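Local coordinates for glycoside hydrolase family 15, cellulose signaling associated protein envoy (Hypocrea jecorina, PDB 4WUJ) that senses blue light through a flavin-binding LOV domain, of the PAS fold, and takes part in a pathway integrating light and oxidative stress, at residues I12-I17 with V38-C43; V53-G58 with P68-R73; L128-D133 with F139-Q144. All blocks are in the same frame, centred on the assembly; numbering follows the deposited sequence.

All three interactions meet one antiparallel sheet of the LOV domain, the part of the protein that carries the flavin mononucleotide, and they follow one another along the chain without interleaving. Interaction 1 lies between the others: its centre is about 8 Å from that of interaction 3 and about 11 Å from that of interaction 2, while the centres of interactions 2 and 3 are about 15 Å apart. Strand 39-44, used by interaction 1, runs between strand 52-55 of interaction 2 and strand 139-144 of interaction 3. Interactions 1 and 3 touch the flavin, and all three lie within reach of the second subunit, so the sheet lies between the chromophore pocket and residues that meet the second subunit.

Interaction 1 of 3, residues I12-I17 with V38-C43; sequences IDVMGI and VSLTLC. With FMN (flavin mononucleotide), chain I.
Ile12, Val14 and Ile17, around the start of a helix, face Leu40 and Leu42 of a strand across backbones that stay well apart: even the nearest pair, the CA of Val14 and the CA of Leu42, is separated by 8.7 Å, and no hydrogen bond crosses between them. Residues 12-17 enter through an inverse gamma turn centred on Asp13 and then start helix 14-22, while the chain through Leu40 to Cys43 runs as a strand. Asp13 is the N-cap: its OD1 accepts from Gly16 N at 2.9 Å, with the donor above the carboxylate plane, 65° out of it. The same oxygen takes a second bond from Leu34 N of the second subunit, which ties the helix start to the dimer partner.

The joint itself is made by aliphatic branches. Leu42 sends its CG away from the backbone N (chi1 -169°), out toward the helix, and CD2 of that side chain is met by two isoleucines. Ile17 comes tip to tip, its CD1 3.9 Å from Leu42 CD2, and Ile12 does likewise with its CG2 branch, 4.0 Å from Leu42 CD2. Leu40 and Val14 instead slide past each other in opposite directions, Val14 CG1 lying 4.0 Å from Leu40 CD1.

The strand illustrates how the two faces of a PAS sheet do different work. Leu40 and Leu42 point to the N-terminal helix, whereas the alternate residues, Thr41 and Cys43, line the flavin pocket. Thr41 OG1 sits 3.3 Å from FMN C6. Cys43 SG rests 3.6 Å from FMN C7M, a ring methyl. Both pocket side chains also touch Cys75, in the loop where LOV domains usually carry their adduct-forming cysteine. On the helix-bearing face, Tyr54 packs against Ile12, Val14 and Leu40, and Val141 against Ile17 and both leucines of the strand.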
loop_
_atom_site.group_PDB
_atom_site.type_symbol
_atom_site.label_atom_id
_atom_site.label_comp_id
_atom_site.label_asym_id
_atom_site.label_seq_id
_atom_site.Cartn_x
_atom_site.Cartn_y
_atom_site.Cartn_z
ATOM N N ILE C 12 8.419 7.018 5.303
ATOM C CA ILE C 12 9.037 5.917 4.603
ATOM C C ILE C 12 8.421 5.741 3.242
ATOM O O ILE C 12 7.206 5.805 3.097
ATOM C CB ILE C 12 8.812 4.635 5.395
ATOM C CG1 ILE C 12 9.606 4.684 6.726
ATOM C CG2 ILE C 12 9.205 3.449 4.585
ATOM C CD1 ILE C 12 9.193 3.625 7.695
ATOM N N ASP C 13 9.256 5.496 2.242
ATOM C CA ASP C 13 8.771 5.301 0.883
ATOM C C ASP C 13 8.454 3.834 0.638
ATOM O O ASP C 13 9.148 3.150 -0.109
ATOM C CB ASP C 13 9.791 5.806 -0.139
ATOM C CG ASP C 13 9.245 5.783 -1.572
ATOM O OD1 ASP C 13 8.039 5.525 -1.735
ATOM O OD2 ASP C 13 10.015 6.029 -2.529
ATOM N N VAL C 14 7.392 3.357 1.267
ATOM C CA VAL C 14 7.050 1.947 1.178
ATOM C C VAL C 14 6.864 1.541 -0.270
ATOM O O VAL C 14 7.290 0.458 -0.707
ATOM C CB VAL C 14 5.789 1.604 1.996
ATOM C CG1 VAL C 14 5.459 0.140 1.918
ATOM C CG2 VAL C 14 5.992 2.013 3.467
ATOM N N MET C 15 6.251 2.408 -1.049
ATOM C CA MET C 15 5.873 1.965 -2.360
ATOM C C MET C 15 7.118 1.992 -3.261
ATOM O O MET C 15 7.264 1.122 -4.132
ATOM C CB MET C 15 4.645 2.742 -2.862
ATOM C CG MET C 15 3.500 2.869 -1.760
ATOM S SD MET C 15 2.161 1.617 -1.714
ATOM C CE MET C 15 0.720 2.590 -2.142
ATOM N N GLY C 16 8.057 2.909 -3.008
ATOM C CA GLY C 16 9.349 2.850 -3.689
ATOM C C GLY C 16 10.163 1.573 -3.330
ATOM O O GLY C 16 10.918 1.012 -4.144
ATOM N N ILE C 17 10.024 1.142 -2.079
ATOM C CA ILE C 17 10.526 -0.154 -1.622
ATOM C C ILE C 17 9.886 -1.310 -2.405
ATOM O O ILE C 17 10.587 -2.164 -2.944
ATOM C CB ILE C 17 10.262 -0.297 -0.118
ATOM C CG1 ILE C 17 11.338 0.476 0.645
ATOM C CG2 ILE C 17 10.183 -1.737 0.309
ATOM C CD1 ILE C 17 11.121 0.518 2.109
ATOM N N VAL C 38 -2.808 -4.490 1.259
ATOM C CA VAL C 38 -1.923 -5.613 1.566
ATOM C C VAL C 38 -1.390 -5.487 3.008
ATOM O O VAL C 38 -1.104 -4.397 3.475
ATOM C CB VAL C 38 -0.720 -5.729 0.578
ATOM C CG1 VAL C 38 0.242 -4.593 0.736
ATOM C CG2 VAL C 38 0.049 -7.036 0.807
ATOM N N SER C 39 -1.332 -6.596 3.737
ATOM C CA SER C 39 -0.715 -6.575 5.054
ATOM C C SER C 39 0.814 -6.640 4.900
ATOM O O SER C 39 1.362 -7.521 4.210
ATOM C CB SER C 39 -1.244 -7.686 5.913
ATOM O OG SER C 39 -0.365 -7.958 6.973
ATOM N N LEU C 40 1.499 -5.673 5.491
ATOM C CA LEU C 40 2.928 -5.492 5.238
ATOM C C LEU C 40 3.629 -5.050 6.493
ATOM O O LEU C 40 3.107 -4.207 7.229
ATOM C CB LEU C 40 3.166 -4.452 4.163
ATOM C CG LEU C 40 4.613 -4.137 3.795
ATOM C CD1 LEU C 40 4.724 -3.771 2.316
ATOM C CD2 LEU C 40 5.186 -3.029 4.672
ATOM N N THR C 41 4.787 -5.662 6.757
ATOM C CA THR C 41 5.666 -5.216 7.821
ATOM C C THR C 41 7.039 -4.940 7.219
ATOM O O THR C 41 7.456 -5.537 6.214
ATOM C CB THR C 41 5.777 -6.234 9.007
ATOM O OG1 THR C 41 6.432 -7.434 8.570
ATOM C CG2 THR C 41 4.417 -6.584 9.551
ATOM N N LEU C 42 7.711 -3.986 7.822
ATOM C CA LEU C 42 9.070 -3.655 7.485
ATOM C C LEU C 42 9.861 -3.794 8.794
ATOM O O LEU C 42 9.489 -3.209 9.840
ATOM C CB LEU C 42 9.132 -2.224 6.972
ATOM C CG LEU C 42 10.385 -1.693 6.308
ATOM C CD1 LEU C 42 10.906 -2.548 5.157
ATOM C CD2 LEU C 42 9.999 -0.302 5.805
ATOM N N CYS C 43 10.937 -4.572 8.732
ATOM C CA CYS C 43 11.744 -4.857 9.922
ATOM C C CYS C 43 13.176 -4.476 9.656
ATOM O O CYS C 43 13.687 -4.720 8.569
ATOM C CB CYS C 43 11.654 -6.325 10.291
ATOM S SG CYS C 43 9.999 -6.850 10.831
HETATM N N1 FMN I . 6.441 -14.813 11.408
HETATM C C2 FMN I . 5.103 -15.145 11.443
HETATM O O2 FMN I . 4.723 -16.134 12.066
HETATM N N3 FMN I . 4.170 -14.347 10.783
HETATM C C4 FMN I . 4.552 -13.233 10.076
HETATM O O4 FMN I . 3.694 -12.551 9.526
HETATM C C4A FMN I . 5.910 -12.884 10.032
HETATM N N5 FMN I . 6.329 -11.754 9.344
HETATM C C5A FMN I . 7.655 -11.431 9.293
HETATM C C6 FMN I . 8.027 -10.308 8.579
HETATM C C7 FMN I . 9.356 -9.925 8.526
HETATM C C7M FMN I . 9.709 -8.708 7.730
HETATM C C8 FMN I . 10.330 -10.700 9.198
HETATM C C8M FMN I . 11.782 -10.293 9.144
HETATM C C9 FMN I . 9.943 -11.847 9.904
HETATM C C9A FMN I . 8.605 -12.217 9.959
HETATM N N10 FMN I . 8.186 -13.349 10.668
HETATM C C10 FMN I . 6.845 -13.681 10.704
HETATM C "C1'" FMN I . 9.125 -14.305 11.373
HETATM C "C2'" FMN I . 9.595 -13.978 12.771
HETATM O "O2'" FMN I . 9.685 -12.579 12.906
HETATM C "C3'" FMN I . 10.934 -14.731 13.018
HETATM O "O3'" FMN I . 11.903 -14.373 12.038
HETATM C "C4'" FMN I . 10.716 -16.262 12.977
HETATM O "O4'" FMN I . 9.886 -16.619 14.062
HETATM C "C5'" FMN I . 12.025 -17.072 12.986
HETATM O "O5'" FMN I . 12.876 -16.619 14.024
HETATM P P FMN I . 12.773 -17.225 15.496
HETATM O O1P FMN I . 13.752 -16.413 16.330
HETATM O O2P FMN I . 11.430 -17.136 16.135
HETATM O O3P FMN I . 13.193 -18.657 15.462
#

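Interaction 2 of 3, residues V53-G58 with P68-R73; sequences VYASPG and PEIMGR
Met71 and Val53 meet side chain to backbone: the thioether is laid against the main chain of Val53, its CE 3.4 Å from Val53 O, while the valine side chain itself turns away. The sulfur follows the same path, with Met71 SD 4.0 Å from Tyr54 N. Bends about the second and third torsions (chi2 71°) fold the methionine back to this position.

Ile70 makes the apolar half of the contact. Its CG1 branch stands between the backbone N and the carbonyl carbon (chi1 64°), carrying CD1 over to the methyl of Ala55, where Ile70 CD1 and Ala55 CB are 4.0 Å apart. Behind these two side chains the chain reverses in a type II turn from Ile70 to Arg73, closed by Arg73 N to Ile70 O at 3.0 Å; Gly72 supplies the positive phi.

Across the strand, Val53 and Tyr54 both face Leu42 in a classic beta bulge. Within the PAS fold of this LOV domain, the end of helix 67-70 and its turn lie beside edge strand 52-55, linked further by backbone hydrogen bonds that pair Gly72 and Arg73 with Ile52, and helix 57-63 adds Phe59 and Tyr60 against Ile70.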
loop_
_atom_site.group_PDB
_atom_site.type_symbol
_atom_site.label_atom_id
_atom_site.label_comp_id
_atom_site.label_asym_id
_atom_site.label_seq_id
_atom_site.Cartn_x
_atom_site.Cartn_y
_atom_site.Cartn_z
ATOM N N VAL C 53 9.538 -1.644 12.155
ATOM C CA VAL C 53 9.643 -0.191 12.106
ATOM C C VAL C 53 8.477 0.431 11.339
ATOM O O VAL C 53 8.290 1.647 11.369
ATOM C CB VAL C 53 10.986 0.282 11.521
ATOM C CG1 VAL C 53 12.121 -0.192 12.401
ATOM C CG2 VAL C 53 11.196 -0.207 10.136
ATOM N N TYR C 54 7.699 -0.419 10.661
ATOM C CA TYR C 54 6.496 -0.008 9.951
ATOM C C TYR C 54 5.589 -1.204 9.703
ATOM O O TYR C 54 6.064 -2.251 9.212
ATOM C CB TYR C 54 6.874 0.609 8.588
ATOM C CG TYR C 54 5.684 0.972 7.746
ATOM C CD1 TYR C 54 5.093 0.048 6.868
ATOM C CD2 TYR C 54 5.113 2.253 7.834
ATOM C CE1 TYR C 54 3.974 0.405 6.091
ATOM C CE2 TYR C 54 4.019 2.606 7.065
ATOM C CZ TYR C 54 3.439 1.683 6.212
ATOM O OH TYR C 54 2.338 2.096 5.499
ATOM N N ALA C 55 4.296 -1.037 9.996
ATOM C CA ALA C 55 3.269 -1.978 9.558
ATOM C C ALA C 55 2.139 -1.212 8.833
ATOM O O ALA C 55 1.738 -0.097 9.252
ATOM C CB ALA C 55 2.721 -2.724 10.730
ATOM N N SER C 56 1.639 -1.799 7.744
ATOM C CA SER C 56 0.599 -1.164 6.923
ATOM C C SER C 56 -0.772 -1.169 7.614
ATOM O O SER C 56 -0.983 -1.915 8.556
ATOM C CB SER C 56 0.450 -1.916 5.602
ATOM O OG SER C 56 0.124 -3.280 5.855
ATOM N N PRO C 57 -1.707 -0.311 7.154
ATOM C CA PRO C 57 -3.111 -0.470 7.582
ATOM C C PRO C 57 -3.638 -1.922 7.429
ATOM O O PRO C 57 -4.318 -2.465 8.297
ATOM C CB PRO C 57 -3.886 0.494 6.635
ATOM C CG PRO C 57 -2.818 1.573 6.300
ATOM C CD PRO C 57 -1.522 0.798 6.196
ATOM N N GLY C 58 -3.329 -2.534 6.305
ATOM C CA GLY C 58 -3.697 -3.932 6.095
ATOM C C GLY C 58 -3.191 -4.872 7.209
ATOM O O GLY C 58 -3.841 -5.872 7.513
ATOM N N PRO C 68 0.961 0.789 18.496
ATOM C CA PRO C 68 1.787 0.868 19.709
ATOM C C PRO C 68 1.910 -0.478 20.410
ATOM O O PRO C 68 2.795 -0.661 21.234
ATOM C CB PRO C 68 1.021 1.867 20.603
ATOM C CG PRO C 68 -0.072 2.477 19.692
ATOM C CD PRO C 68 -0.357 1.421 18.689
ATOM N N GLU C 69 1.009 -1.393 20.097
ATOM C CA GLU C 69 1.083 -2.766 20.577
ATOM C C GLU C 69 2.222 -3.585 19.895
ATOM O O GLU C 69 2.788 -4.477 20.523
ATOM C CB GLU C 69 -0.282 -3.473 20.363
ATOM C CG GLU C 69 -1.507 -2.796 21.023
ATOM C CD GLU C 69 -2.845 -3.573 20.851
ATOM O OE1 GLU C 69 -3.119 -4.212 19.811
ATOM O OE2 GLU C 69 -3.658 -3.538 21.791
ATOM N N ILE C 70 2.559 -3.272 18.636
ATOM C CA ILE C 70 3.461 -4.107 17.840
ATOM C C ILE C 70 4.773 -3.418 17.369
ATOM O O ILE C 70 5.790 -4.064 17.120
ATOM C CB ILE C 70 2.711 -4.728 16.666
ATOM C CG1 ILE C 70 2.210 -3.661 15.694
ATOM C CG2 ILE C 70 1.541 -5.555 17.180
ATOM C CD1 ILE C 70 3.191 -3.297 14.619
ATOM N N MET C 71 4.784 -2.108 17.292
ATOM C CA MET C 71 5.990 -1.421 16.867
ATOM C C MET C 71 7.196 -1.707 17.753
ATOM O O MET C 71 7.095 -1.697 18.970
ATOM C CB MET C 71 5.764 0.092 16.868
ATOM C CG MET C 71 6.499 0.795 15.748
ATOM S SD MET C 71 5.800 0.480 14.116
ATOM C CE MET C 71 5.801 2.198 13.623
ATOM N N GLY C 72 8.352 -1.911 17.120
ATOM C CA GLY C 72 9.580 -2.198 17.840
ATOM C C GLY C 72 9.694 -3.670 18.212
ATOM O O GLY C 72 10.709 -4.089 18.717
ATOM N N ARG C 73 8.650 -4.450 17.940
ATOM C CA ARG C 73 8.629 -5.855 18.323
ATOM C C ARG C 73 9.031 -6.745 17.151
ATOM O O ARG C 73 8.910 -6.377 15.973
ATOM C CB ARG C 73 7.244 -6.252 18.874
ATOM C CG ARG C 73 6.813 -5.355 20.037
ATOM C CD ARG C 73 6.082 -6.082 21.159
ATOM N NE ARG C 73 5.039 -6.987 20.697
ATOM C CZ ARG C 73 4.111 -7.527 21.493
ATOM N NH1 ARG C 73 4.098 -7.239 22.792
ATOM N NH2 ARG C 73 3.183 -8.351 20.999
#

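Interaction 3 of 3, residues L128-D133 with F139-Q144; sequences LPLWAD and FAVGLQ. With FMN (flavin mononucleotide), chain I.
Leu130 and Val141 press together more tightly than carbon atoms usually do, Leu130 CD1 lying only 3.5 Å from Val141 CG2 where the two side chains cross obliquely. The other branch of the leucine, CD2, packs 3.9 Å from Phe139 CB. Beneath them runs a regular antiparallel ladder: Leu128 and Val141 form a hydrogen-bonded pair, with Leu128 N to Val141 O at 2.8 Å and nearly straight (171°), returned by Val141 N to Leu128 O. Pro129 and Ala140 form the next, non-hydrogen-bonded pair. Leu130 N still reaches Phe139 O, at 3.0 Å, but from 32° off the carbonyl plane.

The ladder brings strand 139-144 along the flavin. The methyl of Ala140 packs on the two ring methyls of FMN, Ala140 CB being 3.7 Å from C8M. Bent at chi2 (80°), Gln144 swings its amide to the flavin: NE2 donates to FMN O4 at 3.1 Å and weakly to N5, a pairing characteristic of LOV domains. Gln144 OE1 accepts from Ser39 OG, which helps fix the rotation of the amide. Were Gln144 replaced by an alanine, FMN O4 would probably lose this donor and Ser39 OG its acceptor.

In the fold, this hairpin of strands 120-129 and 139-144 is flanked by strand 39-44, bonded to 139-144 on its other edge, while Ile21 of helix 14-22 packs on Leu128, Leu130 and Val141.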
loop_
_atom_site.group_PDB
_atom_site.type_symbol
_atom_site.label_atom_id
_atom_site.label_comp_id
_atom_site.label_asym_id
_atom_site.label_seq_id
_atom_site.Cartn_x
_atom_site.Cartn_y
_atom_site.Cartn_z
ATOM N N LEU C 128 11.073 -10.708 1.987
ATOM C CA LEU C 128 12.056 -10.300 1.011
ATOM C C LEU C 128 13.136 -9.405 1.633
ATOM O O LEU C 128 12.854 -8.596 2.500
ATOM C CB LEU C 128 11.345 -9.574 -0.139
ATOM C CG LEU C 128 10.221 -10.417 -0.764
ATOM C CD1 LEU C 128 8.847 -10.107 -0.193
ATOM C CD2 LEU C 128 10.213 -10.212 -2.237
ATOM N N PRO C 129 14.382 -9.554 1.176
ATOM C CA PRO C 129 15.516 -8.715 1.565
ATOM C C PRO C 129 15.576 -7.388 0.821
ATOM O O PRO C 129 15.240 -7.336 -0.359
ATOM C CB PRO C 129 16.713 -9.552 1.122
ATOM C CG PRO C 129 16.192 -10.254 -0.142
ATOM C CD PRO C 129 14.793 -10.649 0.279
ATOM N N LEU C 130 16.024 -6.336 1.506
ATOM C CA LEU C 130 16.391 -5.082 0.858
ATOM C C LEU C 130 17.910 -4.925 0.804
ATOM O O LEU C 130 18.646 -5.753 1.339
ATOM C CB LEU C 130 15.812 -3.893 1.631
ATOM C CG LEU C 130 14.513 -3.335 1.082
ATOM C CD1 LEU C 130 13.485 -4.471 0.940
ATOM C CD2 LEU C 130 13.995 -2.180 1.969
ATOM N N TRP C 131 18.369 -3.857 0.154
ATOM C CA TRP C 131 19.781 -3.470 0.191
ATOM C C TRP C 131 20.018 -2.406 1.283
ATOM O O TRP C 131 19.095 -1.666 1.663
ATOM C CB TRP C 131 20.257 -2.986 -1.198
ATOM C CG TRP C 131 19.763 -1.603 -1.662
ATOM C CD1 TRP C 131 19.820 -0.419 -0.958
ATOM C CD2 TRP C 131 19.184 -1.269 -2.953
ATOM N NE1 TRP C 131 19.295 0.613 -1.717
ATOM C CE2 TRP C 131 18.905 0.123 -2.940
ATOM C CE3 TRP C 131 18.869 -2.012 -4.107
ATOM C CZ2 TRP C 131 18.320 0.790 -4.047
ATOM C CZ3 TRP C 131 18.280 -1.343 -5.211
ATOM C CH2 TRP C 131 18.018 0.040 -5.166
ATOM N N ALA C 132 21.247 -2.345 1.801
ATOM C CA ALA C 132 21.589 -1.381 2.856
ATOM C C ALA C 132 21.165 0.037 2.479
ATOM O O ALA C 132 21.661 0.603 1.506
ATOM C CB ALA C 132 23.084 -1.421 3.174
ATOM N N ASP C 133 20.230 0.591 3.248
ATOM C CA ASP C 133 19.718 1.946 3.026
ATOM C C ASP C 133 20.832 2.950 3.283
ATOM O O ASP C 133 21.879 2.585 3.840
ATOM C CB ASP C 133 18.541 2.237 3.974
ATOM C CG ASP C 133 17.177 2.017 3.318
ATOM O OD1 ASP C 133 17.073 1.140 2.415
ATOM O OD2 ASP C 133 16.214 2.731 3.712
ATOM N N PHE C 139 17.085 -4.201 5.665
ATOM C CA PHE C 139 15.686 -4.376 6.050
ATOM C C PHE C 139 15.093 -5.630 5.410
ATOM O O PHE C 139 15.630 -6.196 4.466
ATOM C CB PHE C 139 14.845 -3.142 5.665
ATOM C CG PHE C 139 15.201 -1.908 6.442
ATOM C CD1 PHE C 139 16.384 -1.230 6.185
ATOM C CD2 PHE C 139 14.349 -1.419 7.428
ATOM C CE1 PHE C 139 16.711 -0.084 6.908
ATOM C CE2 PHE C 139 14.675 -0.292 8.162
ATOM C CZ PHE C 139 15.850 0.384 7.896
ATOM N N ALA C 140 13.965 -6.041 5.950
ATOM C CA ALA C 140 13.225 -7.148 5.430
ATOM C C ALA C 140 11.806 -6.657 5.333
ATOM O O ALA C 140 11.315 -5.964 6.238
ATOM C CB ALA C 140 13.314 -8.355 6.364
ATOM N N VAL C 141 11.174 -6.987 4.215
ATOM C CA VAL C 141 9.772 -6.696 3.981
ATOM C C VAL C 141 9.035 -7.988 4.049
ATOM O O VAL C 141 9.371 -8.924 3.331
ATOM C CB VAL C 141 9.517 -6.163 2.553
ATOM C CG1 VAL C 141 8.012 -5.912 2.369
ATOM C CG2 VAL C 141 10.343 -4.952 2.300
ATOM N N GLY C 142 8.032 -8.030 4.898
ATOM C CA GLY C 142 7.118 -9.135 4.953
ATOM C C GLY C 142 5.725 -8.767 4.454
ATOM O O GLY C 142 5.209 -7.669 4.725
ATOM N N LEU C 143 5.145 -9.696 3.690
ATOM C CA LEU C 143 3.786 -9.595 3.208
ATOM C C LEU C 143 3.032 -10.731 3.833
ATOM O O LEU C 143 3.451 -11.890 3.700
ATOM C CB LEU C 143 3.737 -9.723 1.688
ATOM C CG LEU C 143 4.488 -8.667 0.893
ATOM C CD1 LEU C 143 4.226 -8.838 -0.634
ATOM C CD2 LEU C 143 4.054 -7.289 1.348
ATOM N N GLN C 144 1.979 -10.401 4.572
ATOM C CA GLN C 144 1.065 -11.377 5.154
ATOM C C GLN C 144 -0.299 -11.366 4.393
ATOM O O GLN C 144 -0.676 -10.351 3.758
ATOM C CB GLN C 144 0.751 -11.045 6.604
ATOM C CG GLN C 144 1.939 -10.982 7.563
ATOM C CD GLN C 144 2.751 -9.701 7.526
ATOM O OE1 GLN C 144 2.311 -8.625 7.029
ATOM N NE2 GLN C 144 3.972 -9.808 8.061
HETATM N N1 FMN I . 6.441 -14.813 11.408
HETATM C C2 FMN I . 5.103 -15.145 11.443
HETATM O O2 FMN I . 4.723 -16.134 12.066
HETATM N N3 FMN I . 4.170 -14.347 10.783
HETATM C C4 FMN I . 4.552 -13.233 10.076
HETATM O O4 FMN I . 3.694 -12.551 9.526
HETATM C C4A FMN I . 5.910 -12.884 10.032
HETATM N N5 FMN I . 6.329 -11.754 9.344
HETATM C C5A FMN I . 7.655 -11.431 9.293
HETATM C C6 FMN I . 8.027 -10.308 8.579
HETATM C C7 FMN I . 9.356 -9.925 8.526
HETATM C C7M FMN I . 9.709 -8.708 7.730
HETATM C C8 FMN I . 10.330 -10.700 9.198
HETATM C C8M FMN I . 11.782 -10.293 9.144
HETATM C C9 FMN I . 9.943 -11.847 9.904
HETATM C C9A FMN I . 8.605 -12.217 9.959
HETATM N N10 FMN I . 8.186 -13.349 10.668
HETATM C C10 FMN I . 6.845 -13.681 10.704
HETATM C "C1'" FMN I . 9.125 -14.305 11.373
HETATM C "C2'" FMN I . 9.595 -13.978 12.771
HETATM O "O2'" FMN I . 9.685 -12.579 12.906
HETATM C "C3'" FMN I . 10.934 -14.731 13.018
HETATM O "O3'" FMN I . 11.903 -14.373 12.038
HETATM C "C4'" FMN I . 10.716 -16.262 12.977
HETATM O "O4'" FMN I . 9.886 -16.619 14.062
HETATM C "C5'" FMN I . 12.025 -17.072 12.986
HETATM O "O5'" FMN I . 12.876 -16.619 14.024
HETATM P P FMN I . 12.773 -17.225 15.496
HETATM O O1P FMN I . 13.752 -16.413 16.330
HETATM O O2P FMN I . 11.430 -17.136 16.135
HETATM O O3P FMN I . 13.193 -18.657 15.462
#